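Local atomic coordinates of glucose-1-phosphate thymidylyltransferase (Bacillus anthracis, PDB entry 4ECM), a protein that probably catalyses the transfer of thymidylate from dTTP to glucose 1-phosphate, giving dTDP-glucose and pyrophosphate, on the route to dTDP-L-rhamnose. Residues 124-129 / 196-201; 147-152 / 231-236; 67-72 / 138-143. All blocks are in the same frame, centred on the assembly; numbering follows the deposited sequence.

Contact 1: residues 124-129 / 196-201; sequences DRMVVI and YLYDSK
Y196 O receives V128 N at 2.7 Å, and V127 CA adds a C-H...O contact to the same Y196 O at 3.3 Å. Y196 N returns a bond to V128 O. Two residues along, M126 and Y198 form the second hydrogen-bonded antiparallel pair, with M126 N to Y198 O at 2.9 Å and Y198 N to M126 O at 3.0 Å. Here the central sheet of the nucleotidyltransferase fold changes sense: strand 125-130 runs parallel to strand 25-30 but antiparallel to strand 190-198. Between the two pairs, V127 and L197 lie side by side, V127 CG2 4.0 Å from L197 CD2, with L65 of helix 57-67 also touching V127. On the face bearing M126, V128 and the tyrosines, M126 bends at chi3 (85°), bringing CE to 3.9 Å from Y198 CB, while its SD lies at the edge of the Y198 ring. Helix 219-228 packs on both tyrosines, and its N223 bonds Y198 OH. The Y196 side chain comes to about 4 Å from the bound dTDP-glucose. Past the strand ends, a water accepts from S200 N at 2.9 Å and gives a weak bond to D124 O.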
loop_
_atom_site.group_PDB
_atom_site.type_symbol
_atom_site.label_atom_id
_atom_site.label_comp_id
_atom_site.label_asym_id
_atom_site.label_seq_id
_atom_site.Cartn_x
_atom_site.Cartn_y
_atom_site.Cartn_z
ATOM N N ASP A 124 9.882 -4.061 33.447
ATOM C CA ASP A 124 8.484 -3.889 33.811
ATOM C C ASP A 124 7.666 -5.171 33.645
ATOM O O ASP A 124 8.183 -6.216 33.236
ATOM C CB ASP A 124 7.865 -2.782 32.951
ATOM C CG ASP A 124 8.548 -1.440 33.141
ATOM O OD1 ASP A 124 8.965 -1.121 34.278
ATOM O OD2 ASP A 124 8.641 -0.698 32.146
ATOM N N ARG A 125 6.386 -5.085 33.995
ATOM C CA ARG A 125 5.478 -6.190 33.797
ATOM C C ARG A 125 4.690 -5.904 32.542
ATOM O O ARG A 125 4.742 -4.790 32.019
ATOM C CB ARG A 125 4.574 -6.388 34.996
ATOM C CG ARG A 125 5.375 -6.775 36.237
ATOM C CD ARG A 125 4.508 -7.293 37.338
ATOM N NE ARG A 125 5.269 -7.542 38.558
ATOM C CZ ARG A 125 4.763 -8.113 39.645
ATOM N NH1 ARG A 125 3.499 -8.524 39.657
ATOM N NH2 ARG A 125 5.522 -8.292 40.717
ATOM N N MET A 126 3.968 -6.903 32.056
ATOM C CA MET A 126 3.230 -6.731 30.821
ATOM C C MET A 126 1.922 -7.494 30.744
ATOM O O MET A 126 1.739 -8.526 31.403
ATOM C CB MET A 126 4.116 -7.215 29.685
ATOM C CG MET A 126 4.203 -8.744 29.594
ATOM S SD MET A 126 5.700 -9.302 28.792
ATOM C CE MET A 126 6.809 -9.296 30.237
ATOM N N VAL A 127 1.009 -6.956 29.949
ATOM C CA VAL A 127 -0.221 -7.637 29.606
ATOM C C VAL A 127 -0.129 -7.917 28.106
ATOM O O VAL A 127 0.094 -7.003 27.298
ATOM C CB VAL A 127 -1.495 -6.834 29.917
ATOM C CG1 VAL A 127 -2.730 -7.595 29.389
ATOM C CG2 VAL A 127 -1.619 -6.583 31.432
ATOM N N VAL A 128 -0.250 -9.188 27.746
ATOM C CA VAL A 128 -0.183 -9.604 26.363
ATOM C C VAL A 128 -1.578 -10.011 25.906
ATOM O O VAL A 128 -2.215 -10.832 26.549
ATOM C CB VAL A 128 0.739 -10.816 26.204
ATOM C CG1 VAL A 128 0.739 -11.288 24.755
ATOM C CG2 VAL A 128 2.165 -10.493 26.708
ATOM N N ILE A 129 -2.065 -9.420 24.815
ATOM C CA ILE A 129 -3.350 -9.794 24.255
ATOM C C ILE A 129 -3.203 -10.299 22.822
ATOM O O ILE A 129 -2.714 -9.575 21.935
ATOM C CB ILE A 129 -4.349 -8.612 24.243
ATOM C CG1 ILE A 129 -4.517 -8.041 25.659
ATOM C CG2 ILE A 129 -5.711 -9.065 23.685
ATOM C CD1 ILE A 129 -5.637 -7.011 25.790
ATOM N N TYR A 196 -2.553 -12.753 28.633
ATOM C CA TYR A 196 -1.518 -13.193 29.552
ATOM C C TYR A 196 -0.893 -12.027 30.321
ATOM O O TYR A 196 -0.639 -10.956 29.760
ATOM C CB TYR A 196 -0.413 -13.904 28.755
ATOM C CG TYR A 196 -0.940 -14.954 27.807
ATOM C CD1 TYR A 196 -1.398 -16.176 28.274
ATOM C CD2 TYR A 196 -0.980 -14.727 26.445
ATOM C CE1 TYR A 196 -1.895 -17.133 27.406
ATOM C CE2 TYR A 196 -1.468 -15.687 25.569
ATOM C CZ TYR A 196 -1.923 -16.879 26.053
ATOM O OH TYR A 196 -2.419 -17.820 25.179
ATOM N N LEU A 197 -0.655 -12.235 31.612
ATOM C CA LEU A 197 -0.008 -11.227 32.419
ATOM C C LEU A 197 1.300 -11.840 32.883
ATOM O O LEU A 197 1.288 -12.894 33.533
ATOM C CB LEU A 197 -0.889 -10.758 33.581
ATOM C CG LEU A 197 -2.255 -10.150 33.192
ATOM C CD1 LEU A 197 -3.305 -11.247 32.956
ATOM C CD2 LEU A 197 -2.771 -9.203 34.235
ATOM N N TYR A 198 2.421 -11.202 32.516
ATOM C CA TYR A 198 3.778 -11.711 32.831
ATOM C C TYR A 198 4.722 -10.690 33.469
ATOM O O TYR A 198 4.569 -9.478 33.281
ATOM C CB TYR A 198 4.501 -12.174 31.561
ATOM C CG TYR A 198 3.877 -13.316 30.795
ATOM C CD1 TYR A 198 3.639 -14.536 31.408
ATOM C CD2 TYR A 198 3.608 -13.202 29.442
ATOM C CE1 TYR A 198 3.088 -15.598 30.717
ATOM C CE2 TYR A 198 3.059 -14.280 28.718
ATOM C CZ TYR A 198 2.799 -15.474 29.372
ATOM O OH TYR A 198 2.259 -16.550 28.702
ATOM N N ASP A 199 5.694 -11.195 34.238
ATOM C CA ASP A 199 6.758 -10.350 34.732
ATOM C C ASP A 199 7.876 -10.463 33.687
ATOM O O ASP A 199 7.784 -11.258 32.751
ATOM C CB ASP A 199 7.219 -10.700 36.161
ATOM C CG ASP A 199 7.849 -12.083 36.291
ATOM O OD1 ASP A 199 8.097 -12.759 35.279
ATOM O OD2 ASP A 199 8.106 -12.485 37.448
ATOM N N SER A 200 8.935 -9.681 33.844
ATOM C CA SER A 200 10.001 -9.643 32.840
ATOM C C SER A 200 10.835 -10.926 32.724
ATOM O O SER A 200 11.657 -11.033 31.820
ATOM C CB SER A 200 10.927 -8.457 33.112
ATOM O OG SER A 200 11.587 -8.635 34.350
ATOM N N LYS A 201 10.614 -11.901 33.595
ATOM C CA LYS A 201 11.383 -13.136 33.540
ATOM C C LYS A 201 11.008 -14.012 32.355
ATOM O O LYS A 201 11.754 -14.921 31.996
ATOM C CB LYS A 201 11.238 -13.932 34.844
ATOM C CG LYS A 201 11.835 -13.210 36.062
ATOM C CD LYS A 201 11.902 -14.116 37.300
ATOM C CE LYS A 201 12.582 -13.396 38.489
ATOM N NZ LYS A 201 12.526 -14.190 39.771
HETATM O O HOH W 1 8.889 -7.595 35.906
#

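Contact 2: residues 147-152 / 231-236; sequences TNQKEG and VLTYNE
Q149 and T233 meet through their polar ends, arriving from opposite directions. T233 OG1 donates to Q149 OE1 at 2.8 Å, approaching with a tilt of 28° from the plane of the amide carbonyl, and K154 NZ bonds the same hydroxyl. The glutamine reaches this far because its chain is stretched out, CG anti to the backbone N (chi1 -178°). The other end of the amide turns back to its own loop: Q149 NE2 donates to E151 O at 2.9 Å, with E151 O close to the amide plane, and it also bonds A153 O where strand 153-159 begins. V231 O is 3.1 Å from Q149 NE2, but the angle is too poor for a hydrogen bond.

A weaker polar contact runs along the backbone. G152 CA points a C-H at V231 O over 3.3 Å. G152 has no side chain, and a CB at its backbone angles would run into V231 O and into the carbonyl of the preceding residue. Its N is taken by D199 OD2.

Apolar contact falls to V231, whose two methyls divide the work. V231 CG2 rests 3.6 Å from G152 CA, whereas V231 CG1 lies 3.9 Å from E151 CG, against the aliphatic part of a side chain whose carboxylate forms salt bridges with K201 and R229.

Strands 153-159 and 232-236 are parallel neighbours, and the loop 147-152 leads into the first of them while gripping the start of the second. With OE1 and NE2 both engaged, the Q149 amide is fixed in its rotation, and the K154 ammonium probably polarises the T233 hydroxyl, strengthening its donation to Q149 OE1.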
loop_
_atom_site.group_PDB
_atom_site.type_symbol
_atom_site.label_atom_id
_atom_site.label_comp_id
_atom_site.label_asym_id
_atom_site.label_seq_id
_atom_site.Cartn_x
_atom_site.Cartn_y
_atom_site.Cartn_z
ATOM N N THR A 147 -0.674 -6.904 39.913
ATOM C CA THR A 147 0.228 -5.866 40.424
ATOM C C THR A 147 0.527 -6.096 41.908
ATOM O O THR A 147 1.555 -5.657 42.414
ATOM C CB THR A 147 -0.346 -4.447 40.184
ATOM O OG1 THR A 147 -0.434 -4.196 38.772
ATOM C CG2 THR A 147 0.540 -3.388 40.818
ATOM N N ASN A 148 -0.372 -6.802 42.591
ATOM C CA ASN A 148 -0.198 -7.165 43.991
ATOM C C ASN A 148 0.437 -8.541 44.162
ATOM O O ASN A 148 0.587 -9.005 45.280
ATOM C CB ASN A 148 -1.530 -7.129 44.731
ATOM C CG ASN A 148 -1.921 -5.737 45.115
ATOM O OD1 ASN A 148 -1.148 -5.026 45.753
ATOM N ND2 ASN A 148 -3.122 -5.335 44.743
ATOM N N GLN A 149 0.827 -9.175 43.056
ATOM C CA GLN A 149 1.419 -10.507 43.099
ATOM C C GLN A 149 2.936 -10.336 43.096
ATOM O O GLN A 149 3.474 -9.680 42.215
ATOM C CB GLN A 149 0.921 -11.319 41.901
ATOM C CG GLN A 149 1.417 -12.744 41.824
ATOM C CD GLN A 149 0.838 -13.463 40.621
ATOM O OE1 GLN A 149 -0.354 -13.361 40.355
ATOM N NE2 GLN A 149 1.675 -14.205 39.900
ATOM N N LYS A 150 3.608 -10.921 44.089
ATOM C CA LYS A 150 5.044 -10.754 44.268
ATOM C C LYS A 150 5.827 -10.947 42.984
ATOM O O LYS A 150 6.661 -10.124 42.644
ATOM C CB LYS A 150 5.596 -11.667 45.382
ATOM C CG LYS A 150 7.097 -11.454 45.610
ATOM C CD LYS A 150 7.593 -11.998 46.945
ATOM C CE LYS A 150 7.413 -13.502 47.069
ATOM N NZ LYS A 150 8.059 -14.021 48.315
ATOM N N GLU A 151 5.569 -12.046 42.293
ATOM C CA GLU A 151 6.194 -12.293 41.013
ATOM C C GLU A 151 5.402 -13.325 40.239
ATOM O O GLU A 151 4.410 -13.843 40.723
ATOM C CB GLU A 151 7.613 -12.820 41.202
ATOM C CG GLU A 151 7.662 -14.224 41.810
ATOM C CD GLU A 151 9.059 -14.820 41.776
ATOM O OE1 GLU A 151 9.688 -14.845 40.676
ATOM O OE2 GLU A 151 9.512 -15.278 42.850
ATOM N N GLY A 152 5.856 -13.621 39.027
ATOM C CA GLY A 152 5.262 -14.676 38.233
ATOM C C GLY A 152 4.404 -14.275 37.061
ATOM O O GLY A 152 4.747 -13.371 36.298
ATOM N N VAL A 231 4.648 -19.974 40.707
ATOM C CA VAL A 231 4.302 -18.543 40.716
ATOM C C VAL A 231 3.245 -18.144 39.644
ATOM O O VAL A 231 3.090 -16.958 39.316
ATOM C CB VAL A 231 5.577 -17.679 40.616
ATOM C CG1 VAL A 231 6.484 -17.940 41.879
ATOM C CG2 VAL A 231 6.334 -17.974 39.316
ATOM N N LEU A 232 2.522 -19.133 39.129
ATOM C CA LEU A 232 1.435 -18.899 38.179
ATOM C C LEU A 232 0.087 -18.852 38.930
ATOM O O LEU A 232 -0.201 -19.760 39.696
ATOM C CB LEU A 232 1.354 -20.022 37.147
ATOM C CG LEU A 232 0.202 -19.847 36.133
ATOM C CD1 LEU A 232 0.451 -18.620 35.278
ATOM C CD2 LEU A 232 0.024 -21.088 35.245
ATOM N N THR A 233 -0.710 -17.799 38.713
ATOM C CA THR A 233 -2.045 -17.701 39.295
ATOM C C THR A 233 -3.048 -17.679 38.160
ATOM O O THR A 233 -2.675 -17.515 36.998
ATOM C CB THR A 233 -2.250 -16.428 40.174
ATOM O OG1 THR A 233 -2.111 -15.242 39.372
ATOM C CG2 THR A 233 -1.248 -16.399 41.382
ATOM N N TYR A 234 -4.324 -17.869 38.483
ATOM C CA TYR A 234 -5.352 -17.788 37.470
ATOM C C TYR A 234 -6.636 -17.199 38.006
ATOM O O TYR A 234 -6.877 -17.159 39.214
ATOM C CB TYR A 234 -5.665 -19.158 36.882
ATOM C CG TYR A 234 -6.460 -20.045 37.797
ATOM C CD1 TYR A 234 -7.850 -20.101 37.707
ATOM C CD2 TYR A 234 -5.828 -20.824 38.762
ATOM C CE1 TYR A 234 -8.593 -20.921 38.561
ATOM C CE2 TYR A 234 -6.552 -21.643 39.605
ATOM C CZ TYR A 234 -7.938 -21.687 39.503
ATOM O OH TYR A 234 -8.652 -22.496 40.349
ATOM N N ASN A 235 -7.449 -16.736 37.070
ATOM C CA ASN A 235 -8.772 -16.236 37.361
ATOM C C ASN A 235 -9.716 -16.713 36.274
ATOM O O ASN A 235 -9.343 -16.786 35.105
ATOM C CB ASN A 235 -8.825 -14.713 37.390
ATOM C CG ASN A 235 -7.921 -14.111 38.423
ATOM O OD1 ASN A 235 -6.702 -14.081 38.253
ATOM N ND2 ASN A 235 -8.516 -13.554 39.474
ATOM N N GLU A 236 -10.936 -17.045 36.668
ATOM C CA GLU A 236 -11.953 -17.414 35.723
ATOM C C GLU A 236 -12.646 -16.135 35.322
ATOM O O GLU A 236 -13.023 -15.345 36.172
ATOM C CB GLU A 236 -12.960 -18.363 36.357
ATOM C CG GLU A 236 -12.352 -19.664 36.835
ATOM C CD GLU A 236 -13.404 -20.646 37.355
ATOM O OE1 GLU A 236 -14.456 -20.823 36.687
ATOM O OE2 GLU A 236 -13.147 -21.255 38.417
#

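Contact 3: residues 67-72 / 138-143; sequences QCDITD and DIRPYV
R140 leaves its helix with CG anti to the backbone N (chi1 -179°), stays extended to CD and then bends at chi3 (-63°), a course that brings its guanidinium alongside Q67 and D69. D69 meets it with CG beside its own backbone N, which brings OD1 up to R140 NH1.

R140 NH1 thus serves two acceptors. It donates to Q67 O at 2.9 Å, the carbonyl standing somewhat out of the guanidinium plane, and to D69 OD1 at 3.0 Å, almost straight and within that plane. The salt bridge runs through NH1 and OD1 alone: the carboxylate and guanidinium planes are 73° apart, and NH1 comes in from above the carboxylate rather than facing both its oxygens. A water donates to D69 OD1 at 2.6 Å and accepts weakly from R140 NH2, closing a small polar ring at the surface. A second water joins Q67 NE2 to D138 OD1, to which it donates at 2.8 Å.

Beneath this polar rim the contact is apolar. C68 is deposited in two conformers; in the one described, a placement to be read with caution, SG packs against the backbone of R140 and lies 3.7 Å from V143 CB, one turn on, where V143 N bonds I139 O. I70 CD1 is more distant, 4.5 Å from V143 CG2, and both residues also pack on V127 of the central sheet.

D69, with positive phi, is the C-prime residue of a Schellman motif that ends helix 57-67, I70 N reaching back to L65 O. R140 therefore meets the carboxyl end of that helix, whose partial negative charge probably suits a guanidinium. Joining the end of helix 57-67 to the start of helix 140-147 over a shared sheet is consistent with the layered alpha/beta fold of nucleotidyltransferases.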
loop_
_atom_site.group_PDB
_atom_site.type_symbol
_atom_site.label_atom_id
_atom_site.label_comp_id
_atom_site.label_asym_id
_atom_site.label_seq_id
_atom_site.Cartn_x
_atom_site.Cartn_y
_atom_site.Cartn_z
ATOM N N GLN A 67 -8.277 1.220 28.736
ATOM C CA GLN A 67 -9.186 1.249 29.878
ATOM C C GLN A 67 -8.499 0.922 31.189
ATOM O O GLN A 67 -8.976 1.334 32.242
ATOM C CB GLN A 67 -10.376 0.316 29.674
ATOM C CG GLN A 67 -11.396 0.824 28.657
ATOM C CD GLN A 67 -12.014 2.177 29.043
ATOM O OE1 GLN A 67 -11.466 3.253 28.725
ATOM N NE2 GLN A 67 -13.181 2.123 29.686
ATOM N N CYS A 68 -7.402 0.184 31.121
ATOM C CA CYS A 68 -6.643 -0.144 32.304
ATOM C C CYS A 68 -5.471 0.850 32.530
ATOM O O CYS A 68 -4.595 0.617 33.354
ATOM C CB CYS A 68 -6.100 -1.555 32.170
ATOM S SG CYS A 68 -5.724 -2.200 33.745
ATOM N N ASP A 69 -5.473 1.960 31.798
ATOM C CA ASP A 69 -4.406 2.972 31.900
ATOM C C ASP A 69 -3.043 2.399 31.459
ATOM O O ASP A 69 -2.002 2.838 31.915
ATOM C CB ASP A 69 -4.333 3.610 33.305
ATOM C CG ASP A 69 -5.590 4.393 33.645
ATOM O OD1 ASP A 69 -6.089 4.285 34.790
ATOM O OD2 ASP A 69 -6.096 5.094 32.743
ATOM N N ILE A 70 -3.075 1.392 30.588
ATOM C CA ILE A 70 -1.870 0.843 30.022
ATOM C C ILE A 70 -1.780 1.537 28.679
ATOM O O ILE A 70 -2.527 1.207 27.743
ATOM C CB ILE A 70 -1.926 -0.664 29.873
ATOM C CG1 ILE A 70 -2.077 -1.311 31.253
ATOM C CG2 ILE A 70 -0.650 -1.159 29.199
ATOM C CD1 ILE A 70 -2.155 -2.818 31.228
ATOM N N THR A 71 -0.879 2.518 28.603
ATOM C CA THR A 71 -0.740 3.368 27.422
ATOM C C THR A 71 0.525 3.155 26.579
ATOM O O THR A 71 0.576 3.639 25.453
ATOM C CB THR A 71 -0.828 4.837 27.832
ATOM O OG1 THR A 71 0.190 5.128 28.801
ATOM C CG2 THR A 71 -2.209 5.133 28.441
ATOM N N ASP A 72 1.542 2.487 27.131
ATOM C CA ASP A 72 2.770 2.155 26.395
ATOM C C ASP A 72 2.528 0.768 25.820
ATOM O O ASP A 72 2.600 -0.230 26.532
ATOM C CB ASP A 72 4.003 2.146 27.311
ATOM C CG ASP A 72 4.346 3.526 27.866
ATOM O OD1 ASP A 72 4.195 4.533 27.150
ATOM O OD2 ASP A 72 4.787 3.602 29.030
ATOM N N ASP A 138 -13.670 -6.332 31.671
ATOM C CA ASP A 138 -12.656 -5.301 31.805
ATOM C C ASP A 138 -11.451 -6.087 32.348
ATOM O O ASP A 138 -11.629 -7.026 33.104
ATOM C CB ASP A 138 -13.017 -4.231 32.860
ATOM C CG ASP A 138 -14.238 -3.379 32.486
ATOM O OD1 ASP A 138 -14.583 -3.294 31.288
ATOM O OD2 ASP A 138 -14.829 -2.771 33.421
ATOM N N ILE A 139 -10.233 -5.703 31.980
ATOM C CA ILE A 139 -9.054 -6.424 32.478
ATOM C C ILE A 139 -8.511 -5.852 33.782
ATOM O O ILE A 139 -7.740 -6.520 34.466
ATOM C CB ILE A 139 -7.897 -6.468 31.451
ATOM C CG1 ILE A 139 -7.384 -5.049 31.161
ATOM C CG2 ILE A 139 -8.339 -7.204 30.202
ATOM C CD1 ILE A 139 -6.154 -5.002 30.262
ATOM N N ARG A 140 -8.907 -4.626 34.120
ATOM C CA ARG A 140 -8.417 -3.961 35.335
ATOM C C ARG A 140 -8.399 -4.799 36.601
ATOM O O ARG A 140 -7.397 -4.817 37.302
ATOM C CB ARG A 140 -9.155 -2.630 35.591
ATOM C CG ARG A 140 -8.667 -1.866 36.841
ATOM C CD ARG A 140 -9.448 -0.547 37.045
ATOM N NE ARG A 140 -9.240 0.394 35.939
ATOM C CZ ARG A 140 -8.280 1.317 35.906
ATOM N NH1 ARG A 140 -8.158 2.121 34.857
ATOM N NH2 ARG A 140 -7.440 1.444 36.916
ATOM N N PRO A 141 -9.502 -5.489 36.912
ATOM C CA PRO A 141 -9.472 -6.271 38.151
ATOM C C PRO A 141 -8.350 -7.298 38.181
ATOM O O PRO A 141 -7.755 -7.531 39.240
ATOM C CB PRO A 141 -10.849 -6.952 38.179
ATOM C CG PRO A 141 -11.737 -6.025 37.388
ATOM C CD PRO A 141 -10.842 -5.472 36.289
ATOM N N TYR A 142 -8.051 -7.876 37.019
ATOM C CA TYR A 142 -7.001 -8.876 36.902
ATOM C C TYR A 142 -5.611 -8.227 36.948
ATOM O O TYR A 142 -4.682 -8.762 37.583
ATOM C CB TYR A 142 -7.171 -9.666 35.613
ATOM C CG TYR A 142 -8.578 -10.189 35.420
ATOM C CD1 TYR A 142 -9.168 -11.026 36.368
ATOM C CD2 TYR A 142 -9.307 -9.860 34.287
ATOM C CE1 TYR A 142 -10.467 -11.506 36.196
ATOM C CE2 TYR A 142 -10.606 -10.344 34.091
ATOM C CZ TYR A 142 -11.175 -11.158 35.041
ATOM O OH TYR A 142 -12.437 -11.612 34.853
ATOM N N VAL A 143 -5.476 -7.079 36.295
ATOM C CA VAL A 143 -4.220 -6.354 36.304
ATOM C C VAL A 143 -3.895 -5.887 37.741
ATOM O O VAL A 143 -2.768 -6.014 38.188
ATOM C CB VAL A 143 -4.238 -5.170 35.331
ATOM C CG1 VAL A 143 -2.993 -4.308 35.502
ATOM C CG2 VAL A 143 -4.374 -5.673 33.902
HETATM O O HOH W 2 -14.131 -0.818 30.082
HETATM O O HOH W 3 -4.620 3.366 36.685
#

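Contact 1 is core, contact 3 partly buried and contact 2 at the surface, and the chemistry follows: backbone strand pairing in the first, a salt bridge over an apolar floor in the third, side-chain amide and hydroxyl bonding in the second. Contacts 1 and 2 both belong to the large mixed sheet and are tied directly, R125 NH1 to Q149 O. Contact 3 packs helix 140-147 and the end of helix 57-67 on one face of that sheet, where I70 and V143 touch V127 and V143 also touches L197. Helix 140-147 runs from contact 3 toward the loop of contact 2, and the two meet where Y142 packs on N235.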